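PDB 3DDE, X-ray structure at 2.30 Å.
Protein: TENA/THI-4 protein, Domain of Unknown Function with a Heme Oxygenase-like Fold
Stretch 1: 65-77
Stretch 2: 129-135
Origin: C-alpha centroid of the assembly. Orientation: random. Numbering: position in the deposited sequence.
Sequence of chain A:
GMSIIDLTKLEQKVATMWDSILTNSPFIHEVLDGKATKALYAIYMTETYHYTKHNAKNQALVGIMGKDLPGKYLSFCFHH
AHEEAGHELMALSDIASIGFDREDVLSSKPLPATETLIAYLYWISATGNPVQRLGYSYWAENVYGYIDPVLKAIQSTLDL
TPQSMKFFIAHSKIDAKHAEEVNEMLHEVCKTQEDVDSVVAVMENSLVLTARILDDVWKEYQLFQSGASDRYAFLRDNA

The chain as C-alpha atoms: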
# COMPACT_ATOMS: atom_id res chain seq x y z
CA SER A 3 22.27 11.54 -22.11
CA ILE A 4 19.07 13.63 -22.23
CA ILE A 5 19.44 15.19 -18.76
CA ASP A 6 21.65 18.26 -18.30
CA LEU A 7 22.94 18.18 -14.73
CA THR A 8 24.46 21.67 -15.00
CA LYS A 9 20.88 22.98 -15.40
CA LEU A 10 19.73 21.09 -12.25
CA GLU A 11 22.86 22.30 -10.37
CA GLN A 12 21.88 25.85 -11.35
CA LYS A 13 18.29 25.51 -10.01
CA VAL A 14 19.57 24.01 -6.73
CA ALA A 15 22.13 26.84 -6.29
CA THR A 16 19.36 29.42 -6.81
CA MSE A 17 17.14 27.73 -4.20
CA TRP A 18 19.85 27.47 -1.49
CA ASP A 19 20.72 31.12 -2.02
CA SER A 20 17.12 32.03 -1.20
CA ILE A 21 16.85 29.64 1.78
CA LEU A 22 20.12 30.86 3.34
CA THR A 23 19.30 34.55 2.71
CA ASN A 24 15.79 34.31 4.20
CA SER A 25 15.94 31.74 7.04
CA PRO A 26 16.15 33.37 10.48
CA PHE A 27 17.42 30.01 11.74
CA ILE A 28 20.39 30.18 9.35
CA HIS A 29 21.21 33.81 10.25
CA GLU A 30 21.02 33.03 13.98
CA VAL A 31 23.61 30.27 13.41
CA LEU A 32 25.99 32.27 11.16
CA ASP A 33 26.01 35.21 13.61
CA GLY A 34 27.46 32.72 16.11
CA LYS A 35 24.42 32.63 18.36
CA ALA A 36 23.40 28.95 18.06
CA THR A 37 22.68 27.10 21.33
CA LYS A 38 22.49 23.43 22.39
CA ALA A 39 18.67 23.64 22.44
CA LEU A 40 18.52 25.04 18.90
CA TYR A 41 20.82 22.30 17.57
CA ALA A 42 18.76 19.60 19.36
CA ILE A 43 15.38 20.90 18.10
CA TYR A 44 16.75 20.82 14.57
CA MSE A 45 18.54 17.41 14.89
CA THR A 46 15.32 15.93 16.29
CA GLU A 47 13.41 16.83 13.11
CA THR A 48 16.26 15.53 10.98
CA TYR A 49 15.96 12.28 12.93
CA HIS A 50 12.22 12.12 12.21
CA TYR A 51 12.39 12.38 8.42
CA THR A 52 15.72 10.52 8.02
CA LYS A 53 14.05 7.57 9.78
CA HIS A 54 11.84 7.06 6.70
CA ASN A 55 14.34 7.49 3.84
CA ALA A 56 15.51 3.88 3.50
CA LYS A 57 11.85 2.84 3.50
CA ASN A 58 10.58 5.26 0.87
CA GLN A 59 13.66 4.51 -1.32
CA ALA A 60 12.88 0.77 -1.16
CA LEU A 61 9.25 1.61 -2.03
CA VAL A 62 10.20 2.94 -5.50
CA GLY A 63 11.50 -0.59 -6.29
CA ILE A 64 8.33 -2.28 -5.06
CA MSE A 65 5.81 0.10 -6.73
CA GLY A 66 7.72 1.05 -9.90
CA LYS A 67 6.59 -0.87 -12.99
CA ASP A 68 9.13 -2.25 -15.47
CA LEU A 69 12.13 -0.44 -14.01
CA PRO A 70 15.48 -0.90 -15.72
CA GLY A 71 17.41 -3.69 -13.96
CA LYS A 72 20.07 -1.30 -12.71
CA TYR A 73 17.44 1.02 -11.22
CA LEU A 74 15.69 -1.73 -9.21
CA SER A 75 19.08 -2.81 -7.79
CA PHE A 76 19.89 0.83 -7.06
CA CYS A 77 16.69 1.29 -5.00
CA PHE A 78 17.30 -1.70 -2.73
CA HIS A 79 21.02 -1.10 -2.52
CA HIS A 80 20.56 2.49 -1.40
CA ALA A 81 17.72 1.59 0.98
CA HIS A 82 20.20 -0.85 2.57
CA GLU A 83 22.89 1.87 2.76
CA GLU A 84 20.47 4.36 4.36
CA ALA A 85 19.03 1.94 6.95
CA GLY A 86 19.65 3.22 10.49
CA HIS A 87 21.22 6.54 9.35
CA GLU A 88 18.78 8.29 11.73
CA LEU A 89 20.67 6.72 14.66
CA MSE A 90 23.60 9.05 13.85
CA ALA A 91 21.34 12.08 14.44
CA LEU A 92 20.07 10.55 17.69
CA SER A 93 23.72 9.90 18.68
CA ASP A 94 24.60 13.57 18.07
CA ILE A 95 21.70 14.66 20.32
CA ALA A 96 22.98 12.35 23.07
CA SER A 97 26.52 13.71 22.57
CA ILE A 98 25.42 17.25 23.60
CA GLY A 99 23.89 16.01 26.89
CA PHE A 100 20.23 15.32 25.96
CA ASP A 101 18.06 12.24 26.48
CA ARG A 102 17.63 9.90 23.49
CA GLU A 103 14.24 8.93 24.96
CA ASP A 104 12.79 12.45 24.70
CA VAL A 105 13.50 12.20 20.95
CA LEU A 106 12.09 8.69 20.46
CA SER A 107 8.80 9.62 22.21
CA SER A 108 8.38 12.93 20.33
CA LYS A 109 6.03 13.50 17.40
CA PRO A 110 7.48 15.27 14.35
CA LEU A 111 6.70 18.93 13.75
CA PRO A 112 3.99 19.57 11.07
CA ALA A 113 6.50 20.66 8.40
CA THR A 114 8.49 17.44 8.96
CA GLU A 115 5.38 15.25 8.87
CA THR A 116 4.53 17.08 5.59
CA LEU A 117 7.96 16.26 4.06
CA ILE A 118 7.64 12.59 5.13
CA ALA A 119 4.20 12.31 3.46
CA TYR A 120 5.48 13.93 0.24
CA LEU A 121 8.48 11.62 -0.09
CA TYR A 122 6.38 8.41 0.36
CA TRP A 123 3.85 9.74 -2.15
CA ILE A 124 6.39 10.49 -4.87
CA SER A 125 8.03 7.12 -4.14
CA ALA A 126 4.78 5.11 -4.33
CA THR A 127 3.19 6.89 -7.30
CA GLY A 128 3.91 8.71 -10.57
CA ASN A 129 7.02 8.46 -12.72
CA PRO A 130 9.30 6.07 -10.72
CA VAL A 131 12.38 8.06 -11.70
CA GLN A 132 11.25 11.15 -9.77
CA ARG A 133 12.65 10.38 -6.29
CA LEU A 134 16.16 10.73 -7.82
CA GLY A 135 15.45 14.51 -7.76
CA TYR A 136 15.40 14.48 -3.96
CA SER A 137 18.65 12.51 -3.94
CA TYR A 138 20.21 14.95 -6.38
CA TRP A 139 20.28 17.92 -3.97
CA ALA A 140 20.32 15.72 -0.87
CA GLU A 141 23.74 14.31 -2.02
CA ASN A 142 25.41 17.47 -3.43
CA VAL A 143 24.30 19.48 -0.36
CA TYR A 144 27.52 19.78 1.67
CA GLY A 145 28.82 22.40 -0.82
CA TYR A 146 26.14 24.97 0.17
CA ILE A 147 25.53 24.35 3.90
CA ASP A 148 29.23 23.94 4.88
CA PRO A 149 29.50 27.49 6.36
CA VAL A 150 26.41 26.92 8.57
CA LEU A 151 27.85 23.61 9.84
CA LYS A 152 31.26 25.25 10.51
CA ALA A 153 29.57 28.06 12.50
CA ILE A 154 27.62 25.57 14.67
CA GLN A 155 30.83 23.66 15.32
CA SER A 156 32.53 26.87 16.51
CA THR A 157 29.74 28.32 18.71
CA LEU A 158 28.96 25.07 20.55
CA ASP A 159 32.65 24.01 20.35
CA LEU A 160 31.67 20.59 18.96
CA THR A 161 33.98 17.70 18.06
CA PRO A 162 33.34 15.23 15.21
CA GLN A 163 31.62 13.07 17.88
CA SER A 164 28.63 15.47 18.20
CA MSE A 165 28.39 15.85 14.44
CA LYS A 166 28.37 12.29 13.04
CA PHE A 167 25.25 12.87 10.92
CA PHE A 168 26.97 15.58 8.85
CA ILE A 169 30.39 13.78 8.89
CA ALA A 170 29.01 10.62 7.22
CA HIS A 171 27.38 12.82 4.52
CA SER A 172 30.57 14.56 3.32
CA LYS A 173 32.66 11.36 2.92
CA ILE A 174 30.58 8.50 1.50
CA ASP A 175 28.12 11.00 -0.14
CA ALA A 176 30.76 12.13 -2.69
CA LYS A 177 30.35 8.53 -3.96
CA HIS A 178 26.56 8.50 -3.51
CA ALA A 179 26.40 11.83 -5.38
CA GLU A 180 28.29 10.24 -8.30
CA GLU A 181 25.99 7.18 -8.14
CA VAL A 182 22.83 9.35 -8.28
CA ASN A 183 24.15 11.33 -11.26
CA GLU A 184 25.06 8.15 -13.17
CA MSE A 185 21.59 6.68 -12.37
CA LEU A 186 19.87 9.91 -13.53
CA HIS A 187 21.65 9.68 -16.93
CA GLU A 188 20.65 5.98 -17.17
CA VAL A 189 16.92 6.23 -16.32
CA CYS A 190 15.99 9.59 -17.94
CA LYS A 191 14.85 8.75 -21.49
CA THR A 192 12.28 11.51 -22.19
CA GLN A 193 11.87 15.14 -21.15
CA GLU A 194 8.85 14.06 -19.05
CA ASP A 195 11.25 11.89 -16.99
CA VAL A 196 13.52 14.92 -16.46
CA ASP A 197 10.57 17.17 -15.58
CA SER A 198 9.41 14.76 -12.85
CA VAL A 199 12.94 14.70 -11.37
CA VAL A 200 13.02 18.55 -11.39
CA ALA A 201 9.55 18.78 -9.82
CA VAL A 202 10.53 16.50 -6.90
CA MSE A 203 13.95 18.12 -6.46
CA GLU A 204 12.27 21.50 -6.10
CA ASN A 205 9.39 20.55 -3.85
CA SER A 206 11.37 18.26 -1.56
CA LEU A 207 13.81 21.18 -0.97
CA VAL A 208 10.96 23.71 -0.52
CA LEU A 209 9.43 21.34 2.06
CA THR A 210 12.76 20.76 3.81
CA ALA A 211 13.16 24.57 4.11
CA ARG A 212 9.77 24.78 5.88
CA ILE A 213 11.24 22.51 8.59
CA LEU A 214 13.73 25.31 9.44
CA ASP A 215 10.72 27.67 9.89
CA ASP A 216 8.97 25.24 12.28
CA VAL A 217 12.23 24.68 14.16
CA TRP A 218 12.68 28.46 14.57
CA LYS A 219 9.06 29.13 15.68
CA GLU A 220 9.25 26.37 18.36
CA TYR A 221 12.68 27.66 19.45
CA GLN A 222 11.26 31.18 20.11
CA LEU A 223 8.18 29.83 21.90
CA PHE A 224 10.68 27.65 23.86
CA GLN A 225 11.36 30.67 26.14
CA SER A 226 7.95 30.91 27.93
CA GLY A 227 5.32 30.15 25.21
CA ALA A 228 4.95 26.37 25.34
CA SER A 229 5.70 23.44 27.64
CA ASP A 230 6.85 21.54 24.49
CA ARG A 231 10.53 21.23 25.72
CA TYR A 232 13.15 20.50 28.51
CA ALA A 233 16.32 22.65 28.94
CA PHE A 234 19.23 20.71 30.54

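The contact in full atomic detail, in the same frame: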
# COMPACT_ATOMS: atom_id res chain seq x y z
N MSE A 65 6.95 -0.49 -6.00
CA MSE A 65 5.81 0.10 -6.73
C MSE A 65 6.07 0.42 -8.20
O MSE A 65 5.13 0.45 -9.00
CB MSE A 65 5.35 1.39 -6.06
CG MSE A 65 4.91 1.20 -4.66
SE MSE A 65 3.45 0.01 -4.46
CE MSE A 65 2.05 1.15 -5.22
N GLY A 66 7.33 0.71 -8.54
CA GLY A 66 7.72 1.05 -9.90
C GLY A 66 7.45 -0.13 -10.82
O GLY A 66 7.71 -1.27 -10.45
N LYS A 67 6.90 0.16 -12.00
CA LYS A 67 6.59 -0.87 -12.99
C LYS A 67 7.65 -0.88 -14.09
O LYS A 67 8.04 0.18 -14.62
CB LYS A 67 5.19 -0.65 -13.57
CG LYS A 67 4.07 -0.88 -12.55
N ASP A 68 8.14 -2.08 -14.41
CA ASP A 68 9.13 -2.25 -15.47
C ASP A 68 10.30 -1.27 -15.35
O ASP A 68 10.59 -0.50 -16.28
CB ASP A 68 8.47 -2.08 -16.84
CG ASP A 68 7.38 -3.11 -17.07
OD1 ASP A 68 7.71 -4.33 -17.07
OD2 ASP A 68 6.21 -2.68 -17.26
N LEU A 69 10.98 -1.31 -14.22
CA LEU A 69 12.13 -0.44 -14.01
C LEU A 69 13.34 -1.09 -14.66
O LEU A 69 13.46 -2.33 -14.66
CB LEU A 69 12.43 -0.26 -12.53
CG LEU A 69 11.39 0.36 -11.62
CD1 LEU A 69 11.91 0.32 -10.20
CD2 LEU A 69 11.05 1.77 -12.04
N PRO A 70 14.26 -0.28 -15.22
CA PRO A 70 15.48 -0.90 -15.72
C PRO A 70 16.13 -1.71 -14.60
O PRO A 70 16.04 -1.32 -13.44
CB PRO A 70 16.35 0.30 -16.10
CG PRO A 70 15.41 1.43 -16.30
CD PRO A 70 14.25 1.18 -15.41
N GLY A 71 16.77 -2.82 -14.94
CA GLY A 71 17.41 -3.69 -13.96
C GLY A 71 18.32 -2.97 -12.98
O GLY A 71 18.28 -3.23 -11.76
N LYS A 72 19.12 -2.06 -13.51
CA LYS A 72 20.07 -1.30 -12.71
C LYS A 72 19.37 -0.39 -11.71
O LYS A 72 19.86 -0.19 -10.60
CB LYS A 72 21.00 -0.48 -13.61
CG LYS A 72 21.83 -1.29 -14.56
N TYR A 73 18.21 0.14 -12.10
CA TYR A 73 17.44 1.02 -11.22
C TYR A 73 16.78 0.26 -10.06
O TYR A 73 16.79 0.75 -8.95
CB TYR A 73 16.43 1.87 -12.01
CG TYR A 73 15.77 2.97 -11.22
CD1 TYR A 73 16.49 3.74 -10.32
CD2 TYR A 73 14.44 3.31 -11.43
CE1 TYR A 73 15.91 4.75 -9.60
CE2 TYR A 73 13.85 4.33 -10.72
CZ TYR A 73 14.59 5.05 -9.81
OH TYR A 73 14.01 6.07 -9.08
N LEU A 74 16.26 -0.94 -10.30
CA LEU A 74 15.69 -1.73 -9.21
C LEU A 74 16.78 -2.07 -8.20
O LEU A 74 16.56 -1.95 -6.99
CB LEU A 74 15.04 -3.03 -9.73
CG LEU A 74 14.44 -4.00 -8.69
CD1 LEU A 74 13.14 -3.42 -8.07
CD2 LEU A 74 14.18 -5.33 -9.35
N SER A 75 17.95 -2.51 -8.68
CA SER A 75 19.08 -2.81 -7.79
C SER A 75 19.47 -1.58 -6.98
O SER A 75 19.70 -1.66 -5.78
CB SER A 75 20.31 -3.31 -8.54
OG SER A 75 20.15 -4.65 -8.94
N PHE A 76 19.55 -0.45 -7.68
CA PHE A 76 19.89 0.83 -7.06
C PHE A 76 18.97 1.15 -5.87
O PHE A 76 19.45 1.54 -4.79
CB PHE A 76 19.84 1.97 -8.11
CG PHE A 76 19.98 3.35 -7.53
CD1 PHE A 76 18.89 4.00 -6.96
CD2 PHE A 76 21.21 4.01 -7.56
CE1 PHE A 76 19.02 5.27 -6.41
CE2 PHE A 76 21.35 5.28 -7.01
CZ PHE A 76 20.26 5.91 -6.44
N CYS A 77 17.66 1.00 -6.06
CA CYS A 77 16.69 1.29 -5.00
C CYS A 77 16.91 0.47 -3.74
O CYS A 77 16.88 1.01 -2.64
CB CYS A 77 15.26 1.06 -5.49
SG CYS A 77 14.76 2.25 -6.70
N ASN A 129 5.86 8.91 -11.98
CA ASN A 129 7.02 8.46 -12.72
C ASN A 129 8.06 7.97 -11.71
O ASN A 129 8.59 8.77 -10.96
CB ASN A 129 7.57 9.61 -13.56
CG ASN A 129 8.62 9.14 -14.56
OD1 ASN A 129 9.32 8.17 -14.31
ND2 ASN A 129 8.71 9.82 -15.70
N PRO A 130 8.39 6.67 -11.72
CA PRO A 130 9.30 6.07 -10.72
C PRO A 130 10.70 6.67 -10.61
O PRO A 130 11.38 6.50 -9.61
CB PRO A 130 9.38 4.59 -11.14
CG PRO A 130 8.90 4.54 -12.53
CD PRO A 130 7.93 5.67 -12.71
N VAL A 131 11.10 7.38 -11.65
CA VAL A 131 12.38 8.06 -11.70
C VAL A 131 12.47 9.27 -10.76
O VAL A 131 13.55 9.62 -10.29
CB VAL A 131 12.57 8.59 -13.15
CG1 VAL A 131 13.36 9.86 -13.18
CG2 VAL A 131 13.17 7.50 -14.04
N GLN A 132 11.33 9.86 -10.45
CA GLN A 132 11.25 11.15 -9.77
C GLN A 132 11.93 11.32 -8.41
O GLN A 132 12.38 12.42 -8.11
CB GLN A 132 9.79 11.60 -9.72
CG GLN A 132 8.91 10.81 -8.77
CD GLN A 132 7.45 11.17 -8.89
OE1 GLN A 132 7.11 12.12 -9.55
NE2 GLN A 132 6.59 10.40 -8.26
N ARG A 133 12.01 10.27 -7.59
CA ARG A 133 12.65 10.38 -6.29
C ARG A 133 14.15 10.72 -6.42
O ARG A 133 14.74 11.27 -5.49
CB ARG A 133 12.47 9.11 -5.47
CG ARG A 133 12.81 9.27 -4.00
CD ARG A 133 13.04 7.94 -3.31
NE ARG A 133 13.39 8.15 -1.90
CZ ARG A 133 14.60 8.47 -1.45
NH1 ARG A 133 15.62 8.67 -2.29
NH2 ARG A 133 14.78 8.63 -0.15
N LEU A 134 14.77 10.39 -7.56
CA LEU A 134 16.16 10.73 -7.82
C LEU A 134 16.41 12.24 -7.70
O LEU A 134 17.54 12.66 -7.44
CB LEU A 134 16.60 10.22 -9.19
CG LEU A 134 16.73 8.71 -9.42
CD1 LEU A 134 16.98 8.42 -10.90
CD2 LEU A 134 17.86 8.12 -8.55
N GLY A 135 15.37 13.05 -7.90
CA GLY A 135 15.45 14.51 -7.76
C GLY A 135 15.74 14.94 -6.33
O GLY A 135 16.48 15.89 -6.09

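One hydrogen bond joins the two stretches. The hydroxyl of Y73 donates to the backbone carbonyl of P130, with Y73 OH to P130 O at 2.7 Å. The acceptor lies near the plane of the ring, at its edge. Y73 is buried. Its CA-to-CB bond points toward the other stretch, and with chi1 at t its hydroxyl reaches this carbonyl. The bond satisfies a polar group in an otherwise apolar contact.

Most of the other contacts are between carbon atoms. L69 CD2 packs on P130 CB at 3.4 Å. The CA-to-CB bond of L69 points sideways, but the end of its side chain comes nearer to the proline. G66 CA also approaches P130 CB, at 4.1 Å. A side chain on G66 would point toward P130, and its CB would clash with L69 CD2. The bare backbone therefore leaves space for the leucine. L134 meets two aromatic rings one helical turn apart. L134 CD2 lies 4.0 Å from Y73 CE1 and 3.7 Å from F76 CE1.

Each stretch also has hydrogen bonds of its own. F76 N donates a hydrogen bond to K72 O at 2.9 Å within the helix that presents Y73 and F76. In the other stretch, V131 N donates to the side chain of N129, with V131 N to N129 OD1 at 3.3 Å.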